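Side-chain contacts in soluble lytic transglycosylase B3 (Pseudomonas aeruginosa, PDB 5ANZ), which probably cleaves the glycan strands of peptidoglycan as a lytic transglycosylase in bacterial cell-wall turnover, and carries a bound calcium ion: residues A[70-75]-A[155-160]; A[114-119]-A[133-138]; A[186-191]-A[210-215]; A[192-197]-A[226-231]. One frame throughout, in Å; residues are numbered along the deposited sequence.

Contact 1: A[70-75]-A[155-160]; sequences DRAFAG and NVIRSL
Ile157 meets Phe73 and Ala72 with its two branches. Its CG2 methyl sits over one face of the Phe73 ring. The methyl carbon lies 4.0 Å from the ring centroid and 14° off the ring normal, a CH-pi contact. It is shifted toward the rim, and its nearest ring atoms are Phe73 CZ and CE1, both 3.9 Å from Ile157 CG2. The two side chains cross at about a right angle. Ile157 CG2 also lies 3.7 Å from Ala72 O. Ile157 CG1 stands anti to the carbonyl carbon (chi1 -59°) and faces the Ala72 methyl. That methyl is a looser neighbour, with Ala72 CB 4.3 Å from Ile157 CG1. A water links the Ala72 carbonyl to the Asn155 side chain. It donates to Ala72 O at 2.7 Å and to Asn155 OD1 at 2.9 Å. Asn155 is the N-cap of helix 156-166. Its OD1 also accepts from Arg158 N at 3.1 Å, in the carbonyl plane and on a lone pair, and more weakly from Ile157 N. The same oxygen thus caps one helix and holds the water that reaches the other. Phe73 also stacks on Phe69 and touches Trp51 of helix 48-61. Helix 170-186 packs against Ala72 through Leu181 and Leu184 and against Ile157 through Ala180. The contact therefore joins the C-terminal part of helix 66-73 to the start of helix 156-166.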
loop_
_atom_site.group_PDB
_atom_site.type_symbol
_atom_site.label_atom_id
_atom_site.label_comp_id
_atom_site.label_asym_id
_atom_site.label_seq_id
_atom_site.Cartn_x
_atom_site.Cartn_y
_atom_site.Cartn_z
ATOM N N ASP A 70 7.678 -18.030 -26.710
ATOM C CA ASP A 70 7.884 -19.453 -26.471
ATOM C C ASP A 70 8.870 -19.690 -25.328
ATOM O O ASP A 70 8.689 -20.600 -24.521
ATOM C CB ASP A 70 8.360 -20.141 -27.752
ATOM C CG ASP A 70 7.337 -20.040 -28.879
ATOM O OD1 ASP A 70 6.141 -19.799 -28.590
ATOM O OD2 ASP A 70 7.727 -20.197 -30.055
ATOM N N ARG A 71 9.906 -18.860 -25.262
ATOM C CA ARG A 71 10.869 -18.902 -24.163
ATOM C C ARG A 71 10.166 -18.650 -22.825
ATOM O O ARG A 71 10.394 -19.339 -21.828
ATOM C CB ARG A 71 11.959 -17.858 -24.401
ATOM C CG ARG A 71 13.134 -17.896 -23.454
ATOM C CD ARG A 71 13.946 -16.617 -23.615
ATOM N NE ARG A 71 15.195 -16.619 -22.857
ATOM C CZ ARG A 71 15.482 -15.764 -21.877
ATOM N NH1 ARG A 71 14.609 -14.822 -21.527
ATOM N NH2 ARG A 71 16.652 -15.841 -21.253
ATOM N N ALA A 72 9.292 -17.656 -22.831
ATOM C CA ALA A 72 8.567 -17.243 -21.636
ATOM C C ALA A 72 7.560 -18.292 -21.161
ATOM O O ALA A 72 7.311 -18.425 -19.960
ATOM C CB ALA A 72 7.858 -15.925 -21.898
ATOM N N PHE A 73 6.973 -19.030 -22.099
ATOM C CA PHE A 73 5.926 -19.986 -21.754
ATOM C C PHE A 73 6.405 -21.430 -21.679
ATOM O O PHE A 73 5.614 -22.323 -21.399
ATOM C CB PHE A 73 4.766 -19.873 -22.747
ATOM C CG PHE A 73 3.783 -18.804 -22.381
ATOM C CD1 PHE A 73 3.970 -17.497 -22.803
ATOM C CD2 PHE A 73 2.704 -19.089 -21.562
ATOM C CE1 PHE A 73 3.072 -16.498 -22.437
ATOM C CE2 PHE A 73 1.801 -18.087 -21.200
ATOM C CZ PHE A 73 1.991 -16.797 -21.644
ATOM N N ALA A 74 7.694 -21.657 -21.910
ATOM C CA ALA A 74 8.245 -23.008 -21.837
ATOM C C ALA A 74 7.929 -23.688 -20.501
ATOM O O ALA A 74 8.390 -23.254 -19.440
ATOM C CB ALA A 74 9.750 -22.973 -22.071
ATOM N N GLY A 75 7.128 -24.747 -20.559
ATOM C CA GLY A 75 6.802 -25.527 -19.379
ATOM C C GLY A 75 5.745 -24.913 -18.478
ATOM O O GLY A 75 5.371 -25.503 -17.460
ATOM N N ASN A 155 7.090 -17.398 -10.741
ATOM C CA ASN A 155 7.386 -16.855 -12.042
ATOM C C ASN A 155 6.252 -15.954 -12.510
ATOM O O ASN A 155 5.084 -16.379 -12.549
ATOM C CB ASN A 155 7.613 -17.971 -13.054
ATOM C CG ASN A 155 8.029 -17.423 -14.398
ATOM O OD1 ASN A 155 7.182 -17.071 -15.219
ATOM N ND2 ASN A 155 9.345 -17.288 -14.608
ATOM N N VAL A 156 6.600 -14.712 -12.846
ATOM C CA VAL A 156 5.601 -13.687 -13.166
ATOM C C VAL A 156 4.764 -14.092 -14.368
ATOM O O VAL A 156 3.546 -13.855 -14.384
ATOM C CB VAL A 156 6.288 -12.337 -13.431
ATOM C CG1 VAL A 156 5.319 -11.323 -14.046
ATOM C CG2 VAL A 156 6.870 -11.809 -12.112
ATOM N N ILE A 157 5.397 -14.721 -15.364
ATOM C CA ILE A 157 4.630 -15.129 -16.554
ATOM C C ILE A 157 3.614 -16.205 -16.181
ATOM O O ILE A 157 2.451 -16.159 -16.591
ATOM C CB ILE A 157 5.534 -15.637 -17.680
ATOM C CG1 ILE A 157 6.528 -14.547 -18.086
ATOM C CG2 ILE A 157 4.678 -16.116 -18.867
ATOM C CD1 ILE A 157 5.904 -13.266 -18.629
ATOM N N ARG A 158 4.039 -17.163 -15.371
ATOM C CA ARG A 158 3.134 -18.225 -14.953
ATOM C C ARG A 158 1.973 -17.668 -14.134
ATOM O O ARG A 158 0.814 -18.025 -14.349
ATOM C CB ARG A 158 3.868 -19.282 -14.135
ATOM C CG ARG A 158 2.973 -20.478 -13.842
ATOM C CD ARG A 158 3.690 -21.543 -13.018
ATOM N NE ARG A 158 2.832 -22.711 -12.833
ATOM C CZ ARG A 158 3.165 -23.776 -12.114
ATOM N NH1 ARG A 158 4.348 -23.824 -11.505
ATOM N NH2 ARG A 158 2.313 -24.791 -11.993
ATOM N N SER A 159 2.281 -16.779 -13.202
ATOM C CA SER A 159 1.241 -16.253 -12.325
ATOM C C SER A 159 0.224 -15.422 -13.103
ATOM O O SER A 159 -0.990 -15.612 -12.945
ATOM C CB SER A 159 1.857 -15.416 -11.204
ATOM O OG SER A 159 2.715 -16.224 -10.412
ATOM N N LEU A 160 0.702 -14.524 -13.961
ATOM C CA LEU A 160 -0.224 -13.687 -14.727
ATOM C C LEU A 160 -0.998 -14.475 -15.788
ATOM O O LEU A 160 -2.163 -14.162 -16.059
ATOM C CB LEU A 160 0.510 -12.517 -15.376
ATOM C CG LEU A 160 1.022 -11.471 -14.367
ATOM C CD1 LEU A 160 1.888 -10.428 -15.067
ATOM C CD2 LEU A 160 -0.134 -10.814 -13.626
HETATM O O HOH W 1 8.526 -17.768 -17.692
#

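Contact 2: A[114-119]-A[133-138]; sequences ARLAQH and DADAVV
The carboxylate of Asp135 is the flat group that touches across this contact, and Leu116 meets it at OD1. Both methyls of the leucine come to that one oxygen: Leu116 CD1 is 3.4 Å and Leu116 CD2 is 3.5 Å from Asp135 OD1. CD1 comes from above the carboxylate plane, while CD2 lies close to that plane. The side chains of Leu116 and Asp135 cross at about a right angle. The other carboxylate oxygen, OD2, forms a salt bridge with Lys344. The His119 ring lies between Gln118 CG, 3.9 Å above the centre of one face, and Pro231 CB, above CE1, on the other.

The rest of the contact is apolar and centres on Leu116. Its CD2 lies 3.5 Å from Val138 CG2, a close methyl-to-methyl approach, and 4.1 Å from Ala134 CB. Val138 CG1 is anti to the backbone N (chi1 169°), which leaves CG2 beside that N and facing the leucine. Ala134 and Val138 are one helical turn apart, and Leu116 CD2 touches both.

Leu123 of helix 120-130 packs on Leu116, Ala134 and Val138. Phe343 of helix 330-343 also touches Leu116 and Val138. The axes of segments 114-118 and 134-138 are inclined at 121° and approach to 10.5 Å. This is helix-helix packing within the lysozyme-like transglycosylase domain, where helix 120-130 links the two partners along the chain.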
loop_
_atom_site.group_PDB
_atom_site.type_symbol
_atom_site.label_atom_id
_atom_site.label_comp_id
_atom_site.label_asym_id
_atom_site.label_seq_id
_atom_site.Cartn_x
_atom_site.Cartn_y
_atom_site.Cartn_z
ATOM N N ALA A 114 21.050 -1.003 8.401
ATOM C CA ALA A 114 22.224 -1.631 7.805
ATOM C C ALA A 114 22.271 -1.362 6.299
ATOM O O ALA A 114 23.356 -1.154 5.742
ATOM C CB ALA A 114 22.234 -3.118 8.075
ATOM N N ARG A 115 21.102 -1.372 5.649
ATOM C CA ARG A 115 21.042 -1.085 4.215
ATOM C C ARG A 115 21.379 0.368 3.906
ATOM O O ARG A 115 21.990 0.672 2.884
ATOM C CB ARG A 115 19.660 -1.425 3.665
ATOM C CG ARG A 115 19.345 -2.915 3.770
ATOM C CD ARG A 115 20.369 -3.726 3.002
ATOM N NE ARG A 115 20.189 -5.163 3.186
ATOM C CZ ARG A 115 19.708 -5.982 2.258
ATOM N NH1 ARG A 115 19.360 -5.511 1.072
ATOM N NH2 ARG A 115 19.583 -7.277 2.514
ATOM N N LEU A 116 20.955 1.267 4.782
ATOM C CA LEU A 116 21.229 2.681 4.600
ATOM C C LEU A 116 22.743 2.912 4.611
ATOM O O LEU A 116 23.257 3.745 3.862
ATOM C CB LEU A 116 20.526 3.512 5.689
ATOM C CG LEU A 116 19.043 3.762 5.428
ATOM C CD1 LEU A 116 18.332 4.119 6.732
ATOM C CD2 LEU A 116 18.847 4.861 4.367
ATOM N N ALA A 117 23.458 2.159 5.447
ATOM C CA ALA A 117 24.907 2.286 5.513
ATOM C C ALA A 117 25.577 1.600 4.334
ATOM O O ALA A 117 26.501 2.147 3.738
ATOM C CB ALA A 117 25.429 1.719 6.819
ATOM N N GLN A 118 25.093 0.409 3.992
ATOM C CA GLN A 118 25.721 -0.400 2.957
ATOM C C GLN A 118 25.630 0.289 1.608
ATOM O O GLN A 118 26.586 0.280 0.829
ATOM C CB GLN A 118 25.064 -1.777 2.886
ATOM C CG GLN A 118 25.550 -2.647 1.734
ATOM C CD GLN A 118 24.765 -3.944 1.608
ATOM O OE1 GLN A 118 23.815 -4.190 2.356
ATOM N NE2 GLN A 118 25.158 -4.780 0.658
ATOM N N HIS A 119 24.475 0.883 1.342
ATOM C CA HIS A 119 24.212 1.497 0.045
ATOM C C HIS A 119 24.253 3.019 0.107
ATOM O O HIS A 119 23.608 3.693 -0.695
ATOM C CB HIS A 119 22.857 1.039 -0.484
ATOM C CG HIS A 119 22.770 -0.433 -0.695
ATOM N ND1 HIS A 119 23.606 -1.112 -1.553
ATOM C CD2 HIS A 119 21.956 -1.368 -0.139
ATOM C CE1 HIS A 119 23.313 -2.403 -1.522
ATOM N NE2 HIS A 119 22.307 -2.576 -0.678
ATOM N N ASP A 133 13.850 11.439 -0.145
ATOM C CA ASP A 133 14.603 11.080 1.051
ATOM C C ASP A 133 14.978 9.608 1.067
ATOM O O ASP A 133 14.131 8.744 0.835
ATOM C CB ASP A 133 13.798 11.434 2.302
ATOM C CG ASP A 133 13.536 12.927 2.399
ATOM O OD1 ASP A 133 14.404 13.647 2.921
ATOM O OD2 ASP A 133 12.491 13.391 1.910
ATOM N N ALA A 134 16.245 9.338 1.363
ATOM C CA ALA A 134 16.757 7.974 1.382
ATOM C C ALA A 134 15.982 7.112 2.365
ATOM O O ALA A 134 15.759 5.930 2.106
ATOM C CB ALA A 134 18.235 7.962 1.740
ATOM N N ASP A 135 15.595 7.694 3.502
ATOM C CA ASP A 135 14.952 6.896 4.544
ATOM C C ASP A 135 13.602 6.400 4.067
ATOM O O ASP A 135 13.188 5.285 4.395
ATOM C CB ASP A 135 14.785 7.686 5.841
ATOM C CG ASP A 135 16.107 7.927 6.569
ATOM O OD1 ASP A 135 17.133 7.297 6.220
ATOM O OD2 ASP A 135 16.104 8.751 7.513
ATOM N N ALA A 136 12.914 7.211 3.264
ATOM C CA ALA A 136 11.622 6.803 2.721
ATOM C C ALA A 136 11.784 5.728 1.641
ATOM O O ALA A 136 11.033 4.761 1.634
ATOM C CB ALA A 136 10.867 7.997 2.155
ATOM N N VAL A 137 12.767 5.894 0.759
ATOM C CA VAL A 137 13.088 4.858 -0.243
ATOM C C VAL A 137 13.387 3.526 0.440
ATOM O O VAL A 137 12.848 2.482 0.061
ATOM C CB VAL A 137 14.282 5.277 -1.108
ATOM C CG1 VAL A 137 14.678 4.156 -2.078
ATOM C CG2 VAL A 137 13.945 6.528 -1.914
ATOM N N VAL A 138 14.229 3.555 1.469
ATOM C CA VAL A 138 14.580 2.318 2.145
ATOM C C VAL A 138 13.388 1.751 2.931
ATOM O O VAL A 138 13.212 0.543 2.998
ATOM C CB VAL A 138 15.816 2.511 3.056
ATOM C CG1 VAL A 138 16.037 1.296 3.972
ATOM C CG2 VAL A 138 17.070 2.745 2.174
#

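Contact 3: A[186-191]-A[210-215]; sequences HGDVPA and TTHNQY
A buried histidine-carboxylate pair beside the calcium-binding loop forms this contact. His212 NE2 donates to Asp188 OD2 at 2.9 Å, with an N-H...O angle of 165°. The bond is nearly straight. The acceptor lies at the edge of the imidazole, close to its plane. The carboxylate is turned differently: its plane is 62° from that of the ring, and NE2 meets OD2 from above the carboxylate plane. The two side chains come from opposite directions and span backbones whose nearest CA atoms, Asp188 CA and His212 CA, are 10.3 Å apart. His212 reaches out because its CG is anti to the backbone N (chi1 175°), which carries the ring away from its helix.

The second carboxylate oxygen has its own partner, since Asp188 OD1 accepts from the backbone N of Arg225. Asp188 thus accepts one bond from a helix side chain and one from the calcium loop backbone. Arg225 directly follows Lys224, a calcium ligand, and the Asp188 side chain is about 7 Å from the ion. This is consistent with a second-shell position.

Asp188 sits just after helix 170-186, whose Ile183 packs on both partners. Met202 and Ile227 also touch the His212 side chain. The bond ties the turn after helix 170-186 to helix 209-215, which carries Thr211, a residue that binds N-acetylglucosamine in another structure of this protein.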
loop_
_atom_site.group_PDB
_atom_site.type_symbol
_atom_site.label_atom_id
_atom_site.label_comp_id
_atom_site.label_asym_id
_atom_site.label_seq_id
_atom_site.Cartn_x
_atom_site.Cartn_y
_atom_site.Cartn_z
ATOM N N HIS A 186 12.720 -6.782 -24.119
ATOM C CA HIS A 186 13.723 -5.737 -24.029
ATOM C C HIS A 186 14.987 -6.222 -23.334
ATOM O O HIS A 186 16.060 -5.649 -23.518
ATOM C CB HIS A 186 13.178 -4.508 -23.306
ATOM C CG HIS A 186 14.044 -3.292 -23.467
ATOM N ND1 HIS A 186 14.746 -2.740 -22.425
ATOM C CD2 HIS A 186 14.333 -2.556 -24.564
ATOM C CE1 HIS A 186 15.432 -1.694 -22.872
ATOM N NE2 HIS A 186 15.198 -1.562 -24.156
ATOM N N GLY A 187 14.852 -7.280 -22.541
ATOM C CA GLY A 187 15.995 -7.905 -21.894
ATOM C C GLY A 187 16.371 -7.424 -20.499
ATOM O O GLY A 187 17.513 -7.644 -20.069
ATOM N N ASP A 188 15.437 -6.790 -19.790
ATOM C CA ASP A 188 15.706 -6.318 -18.421
ATOM C C ASP A 188 16.086 -7.469 -17.478
ATOM O O ASP A 188 16.842 -7.279 -16.512
ATOM C CB ASP A 188 14.496 -5.582 -17.825
ATOM C CG ASP A 188 14.285 -4.179 -18.407
ATOM O OD1 ASP A 188 15.257 -3.512 -18.832
ATOM O OD2 ASP A 188 13.114 -3.731 -18.401
ATOM N N VAL A 189 15.548 -8.652 -17.758
ATOM C CA VAL A 189 15.781 -9.839 -16.934
ATOM C C VAL A 189 15.491 -11.082 -17.776
ATOM O O VAL A 189 14.628 -11.045 -18.643
ATOM C CB VAL A 189 14.876 -9.818 -15.672
ATOM C CG1 VAL A 189 13.389 -9.934 -16.065
ATOM C CG2 VAL A 189 15.270 -10.890 -14.683
ATOM N N PRO A 190 16.218 -12.185 -17.539
ATOM C CA PRO A 190 15.865 -13.442 -18.211
ATOM C C PRO A 190 14.553 -13.999 -17.671
ATOM O O PRO A 190 14.231 -13.810 -16.495
ATOM C CB PRO A 190 17.034 -14.379 -17.875
ATOM C CG PRO A 190 18.161 -13.471 -17.433
ATOM C CD PRO A 190 17.467 -12.295 -16.770
ATOM N N ALA A 191 13.806 -14.678 -18.529
ATOM C CA ALA A 191 12.526 -15.252 -18.138
ATOM C C ALA A 191 12.629 -16.119 -16.879
ATOM O O ALA A 191 11.773 -16.040 -15.987
ATOM C CB ALA A 191 11.959 -16.058 -19.296
ATOM N N THR A 210 3.203 -2.955 -15.815
ATOM C CA THR A 210 2.970 -1.643 -16.421
ATOM C C THR A 210 3.653 -0.532 -15.592
ATOM O O THR A 210 4.141 0.456 -16.151
ATOM C CB THR A 210 1.458 -1.339 -16.595
ATOM O OG1 THR A 210 0.798 -1.407 -15.326
ATOM C CG2 THR A 210 0.817 -2.327 -17.576
ATOM N N THR A 211 3.721 -0.692 -14.267
ATOM C CA THR A 211 4.441 0.280 -13.457
ATOM C C THR A 211 5.946 0.226 -13.720
ATOM O O THR A 211 6.620 1.253 -13.816
ATOM C CB THR A 211 4.170 0.056 -11.943
ATOM O OG1 THR A 211 2.774 0.250 -11.698
ATOM C CG2 THR A 211 4.995 1.012 -11.097
ATOM N N HIS A 212 6.485 -0.981 -13.860
ATOM C CA HIS A 212 7.871 -1.121 -14.260
ATOM C C HIS A 212 8.128 -0.383 -15.579
ATOM O O HIS A 212 9.088 0.385 -15.697
ATOM C CB HIS A 212 8.245 -2.605 -14.408
ATOM C CG HIS A 212 9.623 -2.826 -14.943
ATOM N ND1 HIS A 212 10.706 -3.071 -14.128
ATOM C CD2 HIS A 212 10.093 -2.814 -16.215
ATOM C CE1 HIS A 212 11.787 -3.206 -14.877
ATOM N NE2 HIS A 212 11.448 -3.067 -16.135
ATOM N N ASN A 213 7.259 -0.592 -16.558
ATOM C CA ASN A 213 7.516 -0.039 -17.876
ATOM C C ASN A 213 7.442 1.490 -17.919
ATOM O O ASN A 213 8.047 2.108 -18.796
ATOM C CB ASN A 213 6.556 -0.660 -18.899
ATOM C CG ASN A 213 6.969 -2.070 -19.292
ATOM O OD1 ASN A 213 8.086 -2.503 -18.987
ATOM N ND2 ASN A 213 6.091 -2.780 -19.997
ATOM N N GLN A 214 6.729 2.094 -16.968
ATOM C CA GLN A 214 6.661 3.548 -16.914
ATOM C C GLN A 214 7.656 4.156 -15.940
ATOM O O GLN A 214 8.155 5.250 -16.177
ATOM C CB GLN A 214 5.253 4.025 -16.551
ATOM C CG GLN A 214 5.155 5.545 -16.508
ATOM C CD GLN A 214 3.728 6.057 -16.467
ATOM O OE1 GLN A 214 2.772 5.283 -16.538
ATOM N NE2 GLN A 214 3.579 7.375 -16.354
ATOM N N TYR A 215 7.969 3.454 -14.853
ATOM C CA TYR A 215 8.767 4.102 -13.798
ATOM C C TYR A 215 10.084 3.435 -13.421
ATOM O O TYR A 215 10.882 4.039 -12.725
ATOM C CB TYR A 215 7.933 4.246 -12.516
ATOM C CG TYR A 215 6.721 5.104 -12.730
ATOM C CD1 TYR A 215 6.834 6.484 -12.751
ATOM C CD2 TYR A 215 5.472 4.534 -12.937
ATOM C CE1 TYR A 215 5.709 7.290 -12.969
ATOM C CE2 TYR A 215 4.352 5.323 -13.154
ATOM C CZ TYR A 215 4.480 6.697 -13.157
ATOM O OH TYR A 215 3.367 7.475 -13.381
#

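Contact 4: A[192-197]-A[226-231]; sequences SFMIGS and DIWGSP
Trp228 points its indole at the backbone of residues 193-195. Its NE1 donates to Ile195 O at 3.0 Å, with an N-H...O angle of 142°. The bond is somewhat bent, yet the donor lies in the carbonyl plane, on a lone pair, and the oxygen lies near the indole plane. A second carbonyl takes a different position: Phe193 O sits over one face of the indole, 3.5 Å from Trp228 CD1. The six-membered ring is met by Met194, whose CG is 3.8 Å from Trp228 CZ2. That methionine has CG anti to its backbone N (chi1 -169°), and the two side chains pass at a slant. Phe193 O and Ile195 O, either side of the inverse gamma turn centred on Met194, both meet the indole.

Behind the tryptophan, its own loop sets the backbone. Asp226 OD1 accepts from Trp228 N at 3.0 Å and from Gly229 N at 2.8 Å. Both donors come from the same face of the carboxylate. Ile227 CG1 lies over the face of the indole opposite Phe193 O, offset toward the rim, and Val189 and Met202 touch the tryptophan.

Farther out, Asp226 N bonds to Asp233, and Ser230 OG caps Asp233 N at the start of helix 231-244. An Asx turn at Asp226, extended to an Asx motif by Gly229 N, shapes the loop that carries the buried Trp228 to strand 195-196, between the calcium ligands Lys224 and Asp233.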
loop_
_atom_site.group_PDB
_atom_site.type_symbol
_atom_site.label_atom_id
_atom_site.label_comp_id
_atom_site.label_asym_id
_atom_site.label_seq_id
_atom_site.Cartn_x
_atom_site.Cartn_y
_atom_site.Cartn_z
ATOM N N SER A 192 13.694 -16.914 -16.784
ATOM C CA SER A 192 13.868 -17.766 -15.615
ATOM C C SER A 192 13.923 -16.997 -14.297
ATOM O O SER A 192 13.601 -17.564 -13.254
ATOM C CB SER A 192 15.143 -18.597 -15.736
ATOM O OG SER A 192 15.027 -19.536 -16.788
ATOM N N PHE A 193 14.357 -15.736 -14.336
ATOM C CA PHE A 193 14.527 -14.968 -13.093
ATOM C C PHE A 193 13.483 -13.860 -12.928
ATOM O O PHE A 193 13.621 -12.999 -12.061
ATOM C CB PHE A 193 15.945 -14.370 -13.034
ATOM C CG PHE A 193 17.027 -15.413 -13.123
ATOM C CD1 PHE A 193 17.030 -16.507 -12.270
ATOM C CD2 PHE A 193 18.029 -15.310 -14.076
ATOM C CE1 PHE A 193 18.020 -17.471 -12.359
ATOM C CE2 PHE A 193 19.013 -16.276 -14.161
ATOM C CZ PHE A 193 19.005 -17.356 -13.312
ATOM N N MET A 194 12.440 -13.878 -13.752
ATOM C CA MET A 194 11.378 -12.862 -13.606
ATOM C C MET A 194 10.414 -13.291 -12.518
ATOM O O MET A 194 9.359 -13.897 -12.777
ATOM C CB MET A 194 10.631 -12.637 -14.918
ATOM C CG MET A 194 9.735 -11.425 -14.829
ATOM S SD MET A 194 8.791 -11.252 -16.356
ATOM C CE MET A 194 9.102 -9.551 -16.708
ATOM N N ILE A 195 10.809 -12.984 -11.285
ATOM C CA ILE A 195 10.147 -13.494 -10.104
ATOM C C ILE A 195 9.304 -12.400 -9.456
ATOM O O ILE A 195 9.611 -11.211 -9.561
ATOM C CB ILE A 195 11.168 -14.029 -9.075
ATOM C CG1 ILE A 195 11.992 -15.156 -9.685
ATOM C CG2 ILE A 195 10.458 -14.510 -7.828
ATOM C CD1 ILE A 195 11.153 -16.220 -10.261
ATOM N N GLY A 196 8.239 -12.816 -8.793
ATOM C CA GLY A 196 7.395 -11.873 -8.073
ATOM C C GLY A 196 6.282 -12.578 -7.307
ATOM O O GLY A 196 6.311 -13.805 -7.091
ATOM N N SER A 197 5.292 -11.801 -6.886
ATOM C CA SER A 197 4.170 -12.329 -6.111
ATOM C C SER A 197 3.091 -12.960 -6.988
ATOM O O SER A 197 3.133 -12.848 -8.216
ATOM C CB SER A 197 3.544 -11.197 -5.285
ATOM O OG SER A 197 2.670 -10.454 -6.132
ATOM N N ASP A 226 16.932 -3.545 -14.031
ATOM C CA ASP A 226 16.899 -4.812 -13.300
ATOM C C ASP A 226 16.477 -4.636 -11.849
ATOM O O ASP A 226 17.325 -4.500 -10.958
ATOM C CB ASP A 226 18.271 -5.469 -13.370
ATOM C CG ASP A 226 18.351 -6.746 -12.548
ATOM O OD1 ASP A 226 17.289 -7.306 -12.208
ATOM O OD2 ASP A 226 19.483 -7.190 -12.261
ATOM N N ILE A 227 15.168 -4.660 -11.612
ATOM C CA ILE A 227 14.653 -4.466 -10.262
ATOM C C ILE A 227 14.672 -5.779 -9.487
ATOM O O ILE A 227 14.175 -5.833 -8.372
ATOM C CB ILE A 227 13.213 -3.912 -10.261
ATOM C CG1 ILE A 227 12.281 -4.864 -11.008
ATOM C CG2 ILE A 227 13.171 -2.513 -10.913
ATOM C CD1 ILE A 227 10.787 -4.484 -10.886
ATOM N N TRP A 228 15.246 -6.823 -10.084
ATOM C CA TRP A 228 15.415 -8.112 -9.412
ATOM C C TRP A 228 16.783 -8.249 -8.749
ATOM O O TRP A 228 16.880 -8.640 -7.573
ATOM C CB TRP A 228 15.201 -9.259 -10.423
ATOM C CG TRP A 228 13.797 -9.277 -10.949
ATOM C CD1 TRP A 228 12.750 -10.006 -10.460
ATOM C CD2 TRP A 228 13.273 -8.525 -12.059
ATOM N NE1 TRP A 228 11.619 -9.749 -11.176
ATOM C CE2 TRP A 228 11.907 -8.843 -12.167
ATOM C CE3 TRP A 228 13.829 -7.608 -12.958
ATOM C CZ2 TRP A 228 11.078 -8.280 -13.138
ATOM C CZ3 TRP A 228 12.997 -7.034 -13.928
ATOM C CH2 TRP A 228 11.640 -7.372 -14.004
ATOM N N GLY A 229 17.836 -7.950 -9.498
ATOM C CA GLY A 229 19.183 -8.233 -9.037
ATOM C C GLY A 229 20.073 -7.034 -8.790
ATOM O O GLY A 229 21.211 -7.183 -8.333
ATOM N N SER A 230 19.580 -5.837 -9.095
ATOM C CA SER A 230 20.401 -4.641 -8.939
ATOM C C SER A 230 19.858 -3.691 -7.885
ATOM O O SER A 230 18.839 -3.053 -8.121
ATOM C CB SER A 230 20.489 -3.879 -10.259
ATOM O OG SER A 230 21.035 -2.590 -10.035
ATOM N N PRO A 231 20.538 -3.569 -6.739
ATOM C CA PRO A 231 20.007 -2.631 -5.740
ATOM C C PRO A 231 19.916 -1.198 -6.306
ATOM O O PRO A 231 18.944 -0.485 -6.028
ATOM C CB PRO A 231 21.027 -2.715 -4.599
ATOM C CG PRO A 231 21.682 -4.071 -4.778
ATOM C CD PRO A 231 21.727 -4.300 -6.257
#

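Overall arrangement
From the N terminus, contact 1 opens on helix 66-73 and closes a long, mostly helical loop at helix 156-166. Contact 2 falls within that loop, joining helices 106-118 and 134-145 without touching contact 1. Contact 3 closes the loop from helix 170-186 to helix 209-215, and contact 4 the one from strand 195-196 to the loop before helix 231-244. The two cross, their segments alternating. They interlock through Val189 on Trp228 and Met194, and through His212 on Ile227, and both lie near the calcium site. Contact 1 joins this group where Val156 N meets Met194 O beside the paired strands 154-155 and 195-196, and where Arg71 packs on Pro190. Contact 2 touches it through His119 on Pro231.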